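PDB 3P9Z: uroporphyrinogen III cosynthase (HemD) from Helicobacter pylori, which probably catalyses cyclization of the linear tetrapyrrole hydroxymethylbilane to uroporphyrinogen III, a step on the porphyrin pathway toward haem. Local coordinates for residues Lys19-Asn24 and Asn155-Lys160; Glu6-His11 and Glu161-Ile166; Asn39-Thr44 and Lys63-Ile68; Ala48-Leu53 and Gln82-Lys87. One frame throughout, in Å; residues are numbered along the deposited sequence. Where two conformers were deposited one is given.

In the fold
The four contacts fall into two groups at the two ends of an elongated chain, consistent with the two-domain build of uroporphyrinogen-III synthases. Interactions 1 and 2, with centres about 9 Å apart, share the sheet neighbours 7-10 and 19-28 and join the first residues of the chain to residues 155-166. Interactions 3 and 4, also about 9 Å apart between centres, lie wholly in residues 39-87, where their segments alternate along the chain. About 39 Å separates the centres of interactions 2 and 3. Strands 19-28 and 135-146 pair antiparallel and lead from one end to the other; residues 39-87 belong to a domain inserted between the two parts of the sequence that build the other.

Interaction 1: Lys19-Asn24 and Asn155-Lys160; sequences KTLILN and NALKPK
Lys-19 and Leu-21, two residues apart on the strand, both direct their side chains at the C-terminal turn of helix 151-157. The lysine chain runs out with CG anti to the backbone N (chi1 176°) and bends only at its last torsion, where chi4 of 66° turns NZ toward the last carbonyls of the helix. There NZ makes two weak hydrogen bonds, to Ala-156 O at 3.3 Å and to Leu-157 O at 3.4 Å. Two carbonyls of a helix C-terminus thus face one ammonium group, an arrangement that should be electrostatically favourable even with bonds this long. The preceding carbon, CE, lies 4.1 Å from Pro-159 CA. Leu-21 meets the same carbonyl with carbon: its CD1 is 3.4 Å from Leu-157 O, while CG faces Leu-157 CB at 4.3 Å and CD2 reaches Pro-159 CG. Farther along, the CD2 branch of Leu-23 touches CD1 of Leu-157 at 4.2 Å, so Leu-157 meets Leu-21 near its CB and Leu-23 at its tip methyl CD1. The helix end and the turn after it therefore pack on strand 19-28, whose backbone pairs with strand 7-10, and helix 170-179 adjoins the cluster through Phe-176 on Leu-21 and Ala-175 on Leu-23.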
loop_
_atom_site.group_PDB
_atom_site.type_symbol
_atom_site.label_atom_id
_atom_site.label_comp_id
_atom_site.label_asym_id
_atom_site.label_seq_id
_atom_site.Cartn_x
_atom_site.Cartn_y
_atom_site.Cartn_z
ATOM N N LYS A 19 -18.695 0.773 -8.514
ATOM C CA LYS A 19 -18.290 -0.625 -8.389
ATOM C C LYS A 19 -16.779 -0.679 -8.041
ATOM O O LYS A 19 -15.951 0.011 -8.653
ATOM C CB LYS A 19 -18.630 -1.372 -9.694
ATOM C CG LYS A 19 -18.178 -2.850 -9.769
ATOM C CD LYS A 19 -18.778 -3.552 -11.011
ATOM C CE LYS A 19 -18.209 -4.973 -11.223
ATOM N NZ LYS A 19 -18.610 -5.923 -10.123
ATOM N N THR A 20 -16.440 -1.461 -7.027
ATOM C CA THR A 20 -15.049 -1.639 -6.628
ATOM C C THR A 20 -14.697 -3.122 -6.457
ATOM O O THR A 20 -15.397 -3.863 -5.765
ATOM C CB THR A 20 -14.714 -0.869 -5.334
ATOM O OG1 THR A 20 -14.965 0.532 -5.522
ATOM C CG2 THR A 20 -13.228 -1.050 -4.949
ATOM N N LEU A 21 -13.593 -3.534 -7.070
ATOM C CA LEU A 21 -13.080 -4.892 -6.906
ATOM C C LEU A 21 -11.967 -4.873 -5.862
ATOM O O LEU A 21 -10.918 -4.261 -6.083
ATOM C CB LEU A 21 -12.551 -5.422 -8.245
ATOM C CG LEU A 21 -13.494 -6.182 -9.203
ATOM C CD1 LEU A 21 -14.822 -5.473 -9.419
ATOM C CD2 LEU A 21 -12.826 -6.432 -10.556
ATOM N N ILE A 22 -12.202 -5.520 -4.722
ATOM C CA ILE A 22 -11.190 -5.614 -3.666
ATOM C C ILE A 22 -10.730 -7.061 -3.662
ATOM O O ILE A 22 -11.355 -7.940 -3.039
ATOM C CB ILE A 22 -11.743 -5.190 -2.271
ATOM C CG1 ILE A 22 -12.303 -3.758 -2.325
ATOM C CG2 ILE A 22 -10.645 -5.335 -1.141
ATOM C CD1 ILE A 22 -13.207 -3.388 -1.113
ATOM N N LEU A 23 -9.634 -7.309 -4.372
ATOM C CA LEU A 23 -9.204 -8.675 -4.629
ATOM C C LEU A 23 -8.058 -9.149 -3.742
ATOM O O LEU A 23 -7.669 -10.318 -3.794
ATOM C CB LEU A 23 -8.795 -8.807 -6.085
ATOM C CG LEU A 23 -9.827 -8.326 -7.110
ATOM C CD1 LEU A 23 -9.206 -8.394 -8.480
ATOM C CD2 LEU A 23 -11.077 -9.174 -7.023
ATOM N N ASN A 24 -7.493 -8.227 -2.969
ATOM C CA ASN A 24 -6.366 -8.523 -2.085
ATOM C C ASN A 24 -6.819 -8.297 -0.664
ATOM O O ASN A 24 -7.822 -7.620 -0.441
ATOM C CB ASN A 24 -5.203 -7.584 -2.401
ATOM C CG ASN A 24 -4.637 -7.823 -3.767
ATOM O OD1 ASN A 24 -4.803 -7.003 -4.677
ATOM N ND2 ASN A 24 -4.001 -8.966 -3.942
ATOM N N ASN A 155 -18.100 -14.464 -10.203
ATOM C CA ASN A 155 -19.146 -14.079 -11.158
ATOM C C ASN A 155 -19.782 -12.737 -10.815
ATOM O O ASN A 155 -20.064 -11.941 -11.704
ATOM C CB ASN A 155 -20.207 -15.180 -11.288
ATOM C CG ASN A 155 -19.609 -16.512 -11.721
ATOM O OD1 ASN A 155 -18.648 -16.551 -12.497
ATOM N ND2 ASN A 155 -20.164 -17.611 -11.213
ATOM N N ALA A 156 -19.982 -12.491 -9.525
ATOM C CA ALA A 156 -20.502 -11.203 -9.043
ATOM C C ALA A 156 -19.530 -10.031 -9.278
ATOM O O ALA A 156 -19.942 -8.877 -9.446
ATOM C CB ALA A 156 -20.848 -11.305 -7.568
ATOM N N LEU A 157 -18.236 -10.322 -9.286
ATOM C CA LEU A 157 -17.242 -9.269 -9.419
ATOM C C LEU A 157 -16.809 -9.028 -10.865
ATOM O O LEU A 157 -16.175 -8.014 -11.146
ATOM C CB LEU A 157 -16.025 -9.576 -8.544
ATOM C CG LEU A 157 -16.259 -9.615 -7.030
ATOM C CD1 LEU A 157 -15.105 -10.318 -6.351
ATOM C CD2 LEU A 157 -16.461 -8.214 -6.451
ATOM N N LYS A 158 -17.137 -9.945 -11.778
ATOM C CA LYS A 158 -16.694 -9.803 -13.164
ATOM C C LYS A 158 -17.256 -8.487 -13.735
ATOM O O LYS A 158 -18.465 -8.256 -13.680
ATOM C CB LYS A 158 -17.128 -11.002 -14.012
ATOM C CG LYS A 158 -16.573 -11.021 -15.450
ATOM C CD LYS A 158 -17.038 -12.284 -16.193
ATOM C CE LYS A 158 -16.609 -12.308 -17.661
ATOM N NZ LYS A 158 -15.128 -12.462 -17.876
ATOM N N PRO A 159 -16.373 -7.615 -14.262
ATOM C CA PRO A 159 -16.856 -6.341 -14.822
ATOM C C PRO A 159 -17.792 -6.580 -16.006
ATOM O O PRO A 159 -17.677 -7.594 -16.673
ATOM C CB PRO A 159 -15.574 -5.650 -15.311
ATOM C CG PRO A 159 -14.449 -6.338 -14.590
ATOM C CD PRO A 159 -14.915 -7.768 -14.410
ATOM N N LYS A 160 -18.719 -5.668 -16.255
ATOM C CA LYS A 160 -19.490 -5.740 -17.491
ATOM C C LYS A 160 -18.530 -5.457 -18.659
ATOM O O LYS A 160 -17.455 -4.854 -18.493
ATOM C CB LYS A 160 -20.656 -4.740 -17.469
#

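Interaction 2: Glu6-His11 and Glu161-Ile166; sequences EIVWVH and EKSILI
Ile-166 and Trp-9 meet through matching first torsions: in each the first side-chain carbon, CG1 or CG, stands anti to the carbonyl carbon (chi1 -58° and -63°), and the two side chains lie side by side, pointing the same way. The chi2 of 171° in Ile-166 then sets CD1 over the indole, 3.7 Å from the centroid of the six-membered ring and on its normal, a CH-pi contact over the face. The CG2 branch of the isoleucine touches CE3 of Trp-9, also at 3.7 Å, and CD1 is shared with Ile-7 CG2. On this same sheet face Ile-7 lies alongside Ile-164, with CG1 of the former against CD1 of the latter. These residues belong to neighbouring strands, 7-10 and 164-167, within the run of parallel strands that makes up this end of the mixed sheet, with helices on both faces, as in the alpha/beta domains of uroporphyrinogen-III synthases. Backbone bonds fix the register: Ile-164 N to Glu-6 O at 2.7 Å, then Val-8 N to Ile-164 O, Ile-166 N to Val-8 O and Val-10 N to Ile-166 O, each 2.8 Å. The second bond is almost straight. On the sheet face opposite Trp-9, Val-8 CB packs against Leu-165 CD2 at 3.8 Å. Helix 214-223 covers the face bearing Ile-7 and Ile-166, placing Ala-221 on both, whereas Phe-176 of helix 170-179 meets Leu-165 on the other. At the strand entrance a water accepts from Glu-6 N and donates to Glu-161 O, while Ser-163 OG hydrogen-bonds Lys-160 O.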
loop_
_atom_site.group_PDB
_atom_site.type_symbol
_atom_site.label_atom_id
_atom_site.label_comp_id
_atom_site.label_asym_id
_atom_site.label_seq_id
_atom_site.Cartn_x
_atom_site.Cartn_y
_atom_site.Cartn_z
ATOM N N GLU A 6 -19.228 1.603 -17.838
ATOM C CA GLU A 6 -19.120 1.467 -16.386
ATOM C C GLU A 6 -17.688 1.711 -15.903
ATOM O O GLU A 6 -16.752 1.156 -16.457
ATOM C CB GLU A 6 -19.513 0.057 -15.953
ATOM C CG GLU A 6 -20.990 -0.169 -15.649
ATOM C CD GLU A 6 -21.178 -1.284 -14.618
ATOM O OE1 GLU A 6 -20.562 -1.224 -13.525
ATOM O OE2 GLU A 6 -21.934 -2.229 -14.909
ATOM N N ILE A 7 -17.538 2.507 -14.852
ATOM C CA ILE A 7 -16.244 2.762 -14.232
ATOM C C ILE A 7 -16.066 1.865 -12.985
ATOM O O ILE A 7 -16.866 1.924 -12.035
ATOM C CB ILE A 7 -16.085 4.256 -13.901
ATOM C CG1 ILE A 7 -16.058 5.086 -15.191
ATOM C CG2 ILE A 7 -14.831 4.523 -13.040
ATOM C CD1 ILE A 7 -16.267 6.593 -14.992
ATOM N N VAL A 8 -15.023 1.033 -13.012
ATOM C CA VAL A 8 -14.733 0.086 -11.929
ATOM C C VAL A 8 -13.347 0.332 -11.300
ATOM O O VAL A 8 -12.333 0.380 -11.997
ATOM C CB VAL A 8 -14.833 -1.375 -12.432
ATOM C CG1 VAL A 8 -14.719 -2.373 -11.283
ATOM C CG2 VAL A 8 -16.140 -1.597 -13.168
ATOM N N TRP A 9 -13.322 0.480 -9.974
ATOM C CA TRP A 9 -12.085 0.634 -9.217
ATOM C C TRP A 9 -11.553 -0.746 -8.842
ATOM O O TRP A 9 -12.296 -1.601 -8.339
ATOM C CB TRP A 9 -12.340 1.428 -7.938
ATOM C CG TRP A 9 -12.808 2.844 -8.149
ATOM C CD1 TRP A 9 -14.092 3.265 -8.292
ATOM C CD2 TRP A 9 -11.987 4.018 -8.226
ATOM N NE1 TRP A 9 -14.137 4.640 -8.447
ATOM C CE2 TRP A 9 -12.852 5.122 -8.411
ATOM C CE3 TRP A 9 -10.608 4.244 -8.134
ATOM C CZ2 TRP A 9 -12.379 6.436 -8.522
ATOM C CZ3 TRP A 9 -10.134 5.554 -8.230
ATOM C CH2 TRP A 9 -11.021 6.630 -8.430
ATOM N N VAL A 10 -10.266 -0.961 -9.092
ATOM C CA VAL A 10 -9.566 -2.158 -8.670
ATOM C C VAL A 10 -8.539 -1.630 -7.673
ATOM O O VAL A 10 -7.499 -1.082 -8.053
ATOM C CB VAL A 10 -8.885 -2.889 -9.864
ATOM C CG1 VAL A 10 -8.318 -4.235 -9.422
ATOM C CG2 VAL A 10 -9.872 -3.084 -11.034
ATOM N N HIS A 11 -8.856 -1.788 -6.389
ATOM C CA HIS A 11 -8.269 -0.971 -5.334
ATOM C C HIS A 11 -8.505 -1.664 -3.969
ATOM O O HIS A 11 -9.118 -2.734 -3.892
ATOM C CB HIS A 11 -8.934 0.420 -5.411
ATOM C CG HIS A 11 -8.481 1.393 -4.367
ATOM N ND1 HIS A 11 -7.155 1.688 -4.142
ATOM C CD2 HIS A 11 -9.191 2.153 -3.493
ATOM C CE1 HIS A 11 -7.064 2.587 -3.175
ATOM N NE2 HIS A 11 -8.286 2.877 -2.757
ATOM N N GLU A 161 -18.911 -5.897 -19.846
ATOM C CA GLU A 161 -18.118 -5.604 -21.021
ATOM C C GLU A 161 -18.014 -4.088 -21.239
ATOM O O GLU A 161 -18.888 -3.331 -20.802
ATOM C CB GLU A 161 -18.690 -6.338 -22.223
ATOM C CG GLU A 161 -18.660 -7.870 -22.012
ATOM C CD GLU A 161 -18.332 -8.639 -23.282
ATOM O OE1 GLU A 161 -18.261 -8.000 -24.366
ATOM O OE2 GLU A 161 -18.148 -9.881 -23.191
ATOM N N LYS A 162 -16.915 -3.666 -21.866
ATOM C CA LYS A 162 -16.616 -2.261 -22.157
ATOM C C LYS A 162 -16.328 -1.390 -20.920
ATOM O O LYS A 162 -16.191 -0.175 -21.055
ATOM C CB LYS A 162 -17.715 -1.620 -23.028
ATOM C CG LYS A 162 -17.937 -2.338 -24.343
ATOM C CD LYS A 162 -19.152 -1.828 -25.093
ATOM C CE LYS A 162 -19.242 -2.537 -26.453
ATOM N NZ LYS A 162 -20.559 -2.324 -27.135
ATOM N N SER A 163 -16.248 -2.013 -19.738
ATOM C CA SER A 163 -15.885 -1.333 -18.482
ATOM C C SER A 163 -14.558 -0.598 -18.575
ATOM O O SER A 163 -13.626 -1.049 -19.244
ATOM C CB SER A 163 -15.774 -2.325 -17.313
ATOM O OG SER A 163 -17.020 -2.924 -16.992
ATOM N N ILE A 164 -14.486 0.532 -17.881
ATOM C CA ILE A 164 -13.225 1.215 -17.627
ATOM C C ILE A 164 -12.703 0.793 -16.242
ATOM O O ILE A 164 -13.369 1.015 -15.239
ATOM C CB ILE A 164 -13.396 2.754 -17.680
ATOM C CG1 ILE A 164 -13.864 3.217 -19.075
ATOM C CG2 ILE A 164 -12.101 3.455 -17.296
ATOM C CD1 ILE A 164 -14.736 4.474 -19.036
ATOM N N LEU A 165 -11.506 0.218 -16.200
ATOM C CA LEU A 165 -10.949 -0.338 -14.969
ATOM C C LEU A 165 -9.773 0.491 -14.452
ATOM O O LEU A 165 -8.762 0.674 -15.163
ATOM C CB LEU A 165 -10.487 -1.784 -15.192
ATOM C CG LEU A 165 -11.428 -2.696 -15.978
ATOM C CD1 LEU A 165 -10.740 -3.999 -16.290
ATOM C CD2 LEU A 165 -12.721 -2.929 -15.197
ATOM N N ILE A 166 -9.915 0.971 -13.216
ATOM C CA ILE A 166 -8.884 1.793 -12.568
ATOM C C ILE A 166 -7.994 0.954 -11.659
ATOM O O ILE A 166 -8.441 0.457 -10.600
ATOM C CB ILE A 166 -9.503 2.991 -11.760
ATOM C CG1 ILE A 166 -10.355 3.883 -12.676
ATOM C CG2 ILE A 166 -8.392 3.803 -11.079
ATOM C CD1 ILE A 166 -11.184 4.950 -11.973
HETATM O O HOH W 1 -19.405 -0.891 -19.349
#

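Interaction 3: Asn39-Thr44 and Lys63-Ile68; sequences NALIFT and KMLQNI
Leu-41, on strand 40-43, packs against Leu-65 of helix 60-66 and Ile-68 a little further along, within the beta-alpha-beta crossover, here with helices 46-55 and 60-66, that links the parallel neighbours 40-43 and 70-72. Apolar contact between branched side chains carries most of it. Leu-41 crosses both Leu-65 and Ile-68 at about a right angle: its CD2 methyl meets CD2 of Leu-65 at 3.9 Å, while the branch carbon CG lies 3.8 Å from CG2 of Ile-68. Contacts of carbon with backbone polar atoms make up a second group. The CD1 methyl of Leu-41 rests 3.4 Å from Leu-65 O, a carbonyl that also accepts the 3.3 Å hydrogen bond from Ile-68 N. The backbone of Leu-41 itself pairs with Pro-69 and Tyr-71, directly after Ile-68, which holds that residue close to the strand. Around the contact, Leu-52 of helix 46-55 touches Leu-65, and Leu-114 of strand 112-118 touches Leu-41. The polar end of Asn-39 is engaged elsewhere, through OD1 to Ser-112 N. In Ile-68, CG2 stands anti to the backbone N and reaches the start of the strand, lying 3.5 Å from Ala-40 N.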
loop_
_atom_site.group_PDB
_atom_site.type_symbol
_atom_site.label_atom_id
_atom_site.label_comp_id
_atom_site.label_asym_id
_atom_site.label_seq_id
_atom_site.Cartn_x
_atom_site.Cartn_y
_atom_site.Cartn_z
ATOM N N ASN A 39 15.767 3.370 19.203
ATOM C CA ASN A 39 15.303 4.746 19.474
ATOM C C ASN A 39 14.680 5.453 18.260
ATOM O O ASN A 39 14.418 6.666 18.295
ATOM C CB ASN A 39 16.425 5.617 20.087
ATOM C CG ASN A 39 17.717 5.616 19.257
ATOM O OD1 ASN A 39 17.801 5.009 18.178
ATOM N ND2 ASN A 39 18.744 6.298 19.779
ATOM N N ALA A 40 14.449 4.692 17.194
ATOM C CA ALA A 40 13.735 5.188 16.026
ATOM C C ALA A 40 12.978 4.068 15.345
ATOM O O ALA A 40 13.494 2.956 15.190
ATOM C CB ALA A 40 14.709 5.843 15.017
ATOM N N LEU A 41 11.759 4.371 14.922
ATOM C CA LEU A 41 11.001 3.454 14.091
ATOM C C LEU A 41 10.841 4.085 12.714
ATOM O O LEU A 41 10.792 5.315 12.582
ATOM C CB LEU A 41 9.611 3.218 14.670
ATOM C CG LEU A 41 9.412 2.819 16.141
ATOM C CD1 LEU A 41 7.928 2.836 16.429
ATOM C CD2 LEU A 41 10.031 1.449 16.492
ATOM N N ILE A 42 10.735 3.248 11.695
ATOM C CA ILE A 42 10.400 3.760 10.382
ATOM C C ILE A 42 9.314 2.923 9.709
ATOM O O ILE A 42 9.306 1.692 9.811
ATOM C CB ILE A 42 11.667 3.999 9.505
ATOM C CG1 ILE A 42 11.291 4.682 8.177
ATOM C CG2 ILE A 42 12.483 2.706 9.293
ATOM C CD1 ILE A 42 12.455 5.334 7.524
ATOM N N PHE A 43 8.385 3.628 9.064
ATOM C CA PHE A 43 7.253 3.054 8.364
ATOM C C PHE A 43 7.222 3.608 6.941
ATOM O O PHE A 43 7.556 4.779 6.722
ATOM C CB PHE A 43 5.939 3.464 9.057
ATOM C CG PHE A 43 5.817 2.982 10.482
ATOM C CD1 PHE A 43 6.417 3.686 11.527
ATOM C CD2 PHE A 43 5.082 1.837 10.777
ATOM C CE1 PHE A 43 6.301 3.250 12.865
ATOM C CE2 PHE A 43 4.943 1.390 12.110
ATOM C CZ PHE A 43 5.552 2.093 13.150
ATOM N N THR A 44 6.834 2.763 5.989
ATOM C CA THR A 44 6.586 3.198 4.612
ATOM C C THR A 44 5.097 3.095 4.277
ATOM O O THR A 44 4.649 3.688 3.314
ATOM C CB THR A 44 7.342 2.336 3.594
ATOM O OG1 THR A 44 6.992 0.969 3.805
ATOM C CG2 THR A 44 8.832 2.487 3.740
ATOM N N LYS A 63 2.421 0.302 23.811
ATOM C CA LYS A 63 2.740 1.546 24.504
ATOM C C LYS A 63 4.207 1.908 24.304
ATOM O O LYS A 63 4.501 3.071 23.988
ATOM C CB LYS A 63 2.406 1.484 26.007
ATOM C CG LYS A 63 0.910 1.374 26.346
ATOM C CD LYS A 63 0.035 2.406 25.596
ATOM C CE LYS A 63 0.366 3.865 25.961
ATOM N NZ LYS A 63 0.214 4.764 24.770
HETATM N N MSE A 64 5.113 0.933 24.471
HETATM C CA MSE A 64 6.543 1.132 24.224
HETATM C C MSE A 64 6.775 1.689 22.817
HETATM O O MSE A 64 7.500 2.663 22.626
HETATM C CB MSE A 64 7.306 -0.195 24.379
HETATM C CG MSE A 64 7.331 -0.786 25.796
HETATM SE SE MSE A 64 7.901 -2.667 25.792
HETATM C CE MSE A 64 7.578 -3.096 27.678
ATOM N N LEU A 65 6.170 1.018 21.832
ATOM C CA LEU A 65 6.291 1.407 20.428
ATOM C C LEU A 65 5.742 2.815 20.154
ATOM O O LEU A 65 6.308 3.567 19.342
ATOM C CB LEU A 65 5.593 0.390 19.512
ATOM C CG LEU A 65 6.285 -0.949 19.233
ATOM C CD1 LEU A 65 5.352 -1.792 18.421
ATOM C CD2 LEU A 65 7.613 -0.809 18.500
ATOM N N GLN A 66 4.643 3.162 20.820
ATOM C CA GLN A 66 4.059 4.489 20.679
ATOM C C GLN A 66 4.938 5.561 21.324
ATOM O O GLN A 66 4.715 6.765 21.114
ATOM C CB GLN A 66 2.645 4.530 21.266
ATOM C CG GLN A 66 1.589 4.048 20.277
ATOM C CD GLN A 66 0.260 3.687 20.937
ATOM O OE1 GLN A 66 0.197 3.360 22.128
ATOM N NE2 GLN A 66 -0.804 3.731 20.157
ATOM N N ASN A 67 5.931 5.107 22.089
ATOM C CA ASN A 67 6.853 5.989 22.797
ATOM C C ASN A 67 8.191 6.203 22.076
ATOM O O ASN A 67 8.991 7.015 22.501
ATOM C CB ASN A 67 7.104 5.450 24.204
ATOM C CG ASN A 67 7.802 6.464 25.105
ATOM O OD1 ASN A 67 7.333 7.604 25.276
ATOM N ND2 ASN A 67 8.932 6.060 25.682
ATOM N N ILE A 68 8.433 5.459 21.002
ATOM C CA ILE A 68 9.696 5.527 20.275
ATOM C C ILE A 68 9.527 6.445 19.065
ATOM O O ILE A 68 8.646 6.203 18.229
ATOM C CB ILE A 68 10.186 4.117 19.836
ATOM C CG1 ILE A 68 10.394 3.219 21.057
ATOM C CG2 ILE A 68 11.466 4.221 18.973
ATOM C CD1 ILE A 68 10.504 1.708 20.742
#

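Interaction 4: Ala48-Leu53 and Gln82-Lys87; sequences AVFSLL and QDHHFK
Phe-86 presents its ring to three side chains of helix 46-55. The closest is Val-49, whose CG1 is 3.6 Å from Phe-86 CE1; the two side chains slide past each other in opposite directions. Leu-53 CD2 comes to the same CE1 at 4.0 Å, crossing obliquely, and Leu-52 CD1 lies 4.1 Å from Phe-86 CE2, crossing the phenylalanine at about a right angle. Beside this group, the second methyl of Leu-53, CD1, lies 3.6 Å from His-84 ND1, the leucine running crosswise to the histidine. Phe-50 adds an offset edge-to-face pair: its edge is directed at the imidazole face, with the planes at 88° and Phe-50 CE1 3.8 Å from His-84 NE2. The CB bond of Phe-50 starts away from the partner segment, but CG is anti to the carbonyl carbon (chi1 -64°) and the ring ends nearer to it. Between His-84 and Phe-86 in sequence, His-85 takes a positive phi of 73° as the C-prime residue of a Schellman motif that ends helix 75-83: Phe-86 N bonds back to Leu-81 O, and His-85 N makes a weak bond to Gln-82 O. On either side of this residue in sequence, the CB bonds of His-84 and Phe-86 point toward helix 46-55. Around them, Leu-62 and Gln-66 of helix 60-66 touch Phe-86, and Phe-43 of strand 40-43 lies against Val-49 and Leu-52. Gln-66 NE2 also makes a weak hydrogen bond to His-84 O.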
loop_
_atom_site.group_PDB
_atom_site.type_symbol
_atom_site.label_atom_id
_atom_site.label_comp_id
_atom_site.label_asym_id
_atom_site.label_seq_id
_atom_site.Cartn_x
_atom_site.Cartn_y
_atom_site.Cartn_z
ATOM N N ALA A 48 1.353 -1.100 8.112
ATOM C CA ALA A 48 2.237 -1.504 9.208
ATOM C C ALA A 48 1.791 -0.871 10.529
ATOM O O ALA A 48 1.877 -1.508 11.575
ATOM C CB ALA A 48 3.696 -1.160 8.893
ATOM N N VAL A 49 1.278 0.363 10.481
ATOM C CA VAL A 49 0.701 0.978 11.683
ATOM C C VAL A 49 -0.551 0.213 12.153
ATOM O O VAL A 49 -0.669 -0.147 13.337
ATOM C CB VAL A 49 0.380 2.492 11.487
ATOM C CG1 VAL A 49 -0.105 3.123 12.797
ATOM C CG2 VAL A 49 1.617 3.250 10.941
ATOM N N PHE A 50 -1.471 -0.056 11.220
ATOM C CA PHE A 50 -2.712 -0.771 11.558
ATOM C C PHE A 50 -2.455 -2.172 12.097
ATOM O O PHE A 50 -3.162 -2.638 12.978
ATOM C CB PHE A 50 -3.639 -0.858 10.348
ATOM C CG PHE A 50 -4.126 0.464 9.872
ATOM C CD1 PHE A 50 -4.470 1.462 10.781
ATOM C CD2 PHE A 50 -4.255 0.716 8.505
ATOM C CE1 PHE A 50 -4.933 2.704 10.336
ATOM C CE2 PHE A 50 -4.711 1.953 8.047
ATOM C CZ PHE A 50 -5.047 2.953 8.954
ATOM N N SER A 51 -1.448 -2.833 11.544
ATOM C CA SER A 51 -1.016 -4.130 12.012
ATOM C C SER A 51 -0.609 -4.069 13.481
ATOM O O SER A 51 -1.043 -4.900 14.269
ATOM C CB SER A 51 0.158 -4.642 11.169
ATOM O OG SER A 51 0.588 -5.920 11.645
ATOM N N LEU A 52 0.227 -3.099 13.847
ATOM C CA LEU A 52 0.670 -2.954 15.250
ATOM C C LEU A 52 -0.508 -2.708 16.194
ATOM O O LEU A 52 -0.644 -3.381 17.211
ATOM C CB LEU A 52 1.719 -1.839 15.390
ATOM C CG LEU A 52 3.088 -2.052 14.736
ATOM C CD1 LEU A 52 3.944 -0.822 14.961
ATOM C CD2 LEU A 52 3.794 -3.310 15.265
ATOM N N LEU A 53 -1.368 -1.764 15.824
ATOM C CA LEU A 53 -2.591 -1.472 16.565
ATOM C C LEU A 53 -3.468 -2.710 16.870
ATOM O O LEU A 53 -3.994 -2.847 17.982
ATOM C CB LEU A 53 -3.407 -0.408 15.816
ATOM C CG LEU A 53 -2.762 0.981 15.762
ATOM C CD1 LEU A 53 -3.559 1.902 14.861
ATOM C CD2 LEU A 53 -2.639 1.586 17.164
ATOM N N GLN A 82 0.440 9.867 13.481
ATOM C CA GLN A 82 0.039 10.987 14.320
ATOM C C GLN A 82 -1.371 10.764 14.876
ATOM O O GLN A 82 -1.609 10.874 16.079
ATOM C CB GLN A 82 0.110 12.280 13.495
ATOM C CG GLN A 82 -0.423 13.539 14.170
ATOM C CD GLN A 82 0.594 14.237 15.074
ATOM O OE1 GLN A 82 0.480 15.438 15.316
ATOM N NE2 GLN A 82 1.584 13.495 15.576
ATOM N N ASP A 83 -2.287 10.424 13.983
ATOM C CA ASP A 83 -3.678 10.164 14.334
ATOM C C ASP A 83 -3.860 9.002 15.301
ATOM O O ASP A 83 -4.834 8.965 16.038
ATOM C CB ASP A 83 -4.502 9.923 13.068
ATOM C CG ASP A 83 -4.881 11.220 12.359
ATOM O OD1 ASP A 83 -4.508 12.310 12.831
ATOM O OD2 ASP A 83 -5.574 11.151 11.329
ATOM N N HIS A 84 -2.931 8.052 15.306
ATOM C CA HIS A 84 -3.096 6.888 16.168
ATOM C C HIS A 84 -2.157 6.833 17.369
ATOM O O HIS A 84 -1.815 5.756 17.844
ATOM C CB HIS A 84 -3.088 5.594 15.336
ATOM C CG HIS A 84 -4.290 5.454 14.454
ATOM N ND1 HIS A 84 -5.493 4.952 14.905
ATOM C CD2 HIS A 84 -4.486 5.784 13.154
ATOM C CE1 HIS A 84 -6.374 4.966 13.919
ATOM N NE2 HIS A 84 -5.789 5.470 12.846
ATOM N N HIS A 85 -1.742 8.010 17.846
ATOM C CA HIS A 85 -1.048 8.168 19.137
ATOM C C HIS A 85 0.411 7.680 19.179
ATOM O O HIS A 85 0.964 7.427 20.246
ATOM C CB HIS A 85 -1.889 7.574 20.282
ATOM C CG HIS A 85 -3.302 8.077 20.302
ATOM N ND1 HIS A 85 -4.386 7.252 20.506
ATOM C CD2 HIS A 85 -3.810 9.319 20.099
ATOM C CE1 HIS A 85 -5.498 7.965 20.449
ATOM N NE2 HIS A 85 -5.176 9.224 20.203
ATOM N N PHE A 86 1.036 7.567 18.015
ATOM C CA PHE A 86 2.466 7.286 17.975
ATOM C C PHE A 86 3.203 8.600 18.175
ATOM O O PHE A 86 2.638 9.679 17.944
ATOM C CB PHE A 86 2.849 6.607 16.662
ATOM C CG PHE A 86 2.456 5.154 16.604
ATOM C CD1 PHE A 86 1.142 4.783 16.346
ATOM C CD2 PHE A 86 3.402 4.161 16.813
ATOM C CE1 PHE A 86 0.779 3.433 16.297
ATOM C CE2 PHE A 86 3.053 2.805 16.767
ATOM C CZ PHE A 86 1.747 2.440 16.516
ATOM N N LYS A 87 4.433 8.498 18.660
ATOM C CA LYS A 87 5.336 9.624 18.788
ATOM C C LYS A 87 6.031 9.930 17.448
ATOM O O LYS A 87 6.978 9.251 17.042
ATOM C CB LYS A 87 6.378 9.321 19.867
ATOM C CG LYS A 87 7.385 10.440 20.080
ATOM C CD LYS A 87 8.428 10.047 21.118
ATOM C CE LYS A 87 7.897 10.229 22.533
ATOM N NZ LYS A 87 8.740 9.476 23.505
#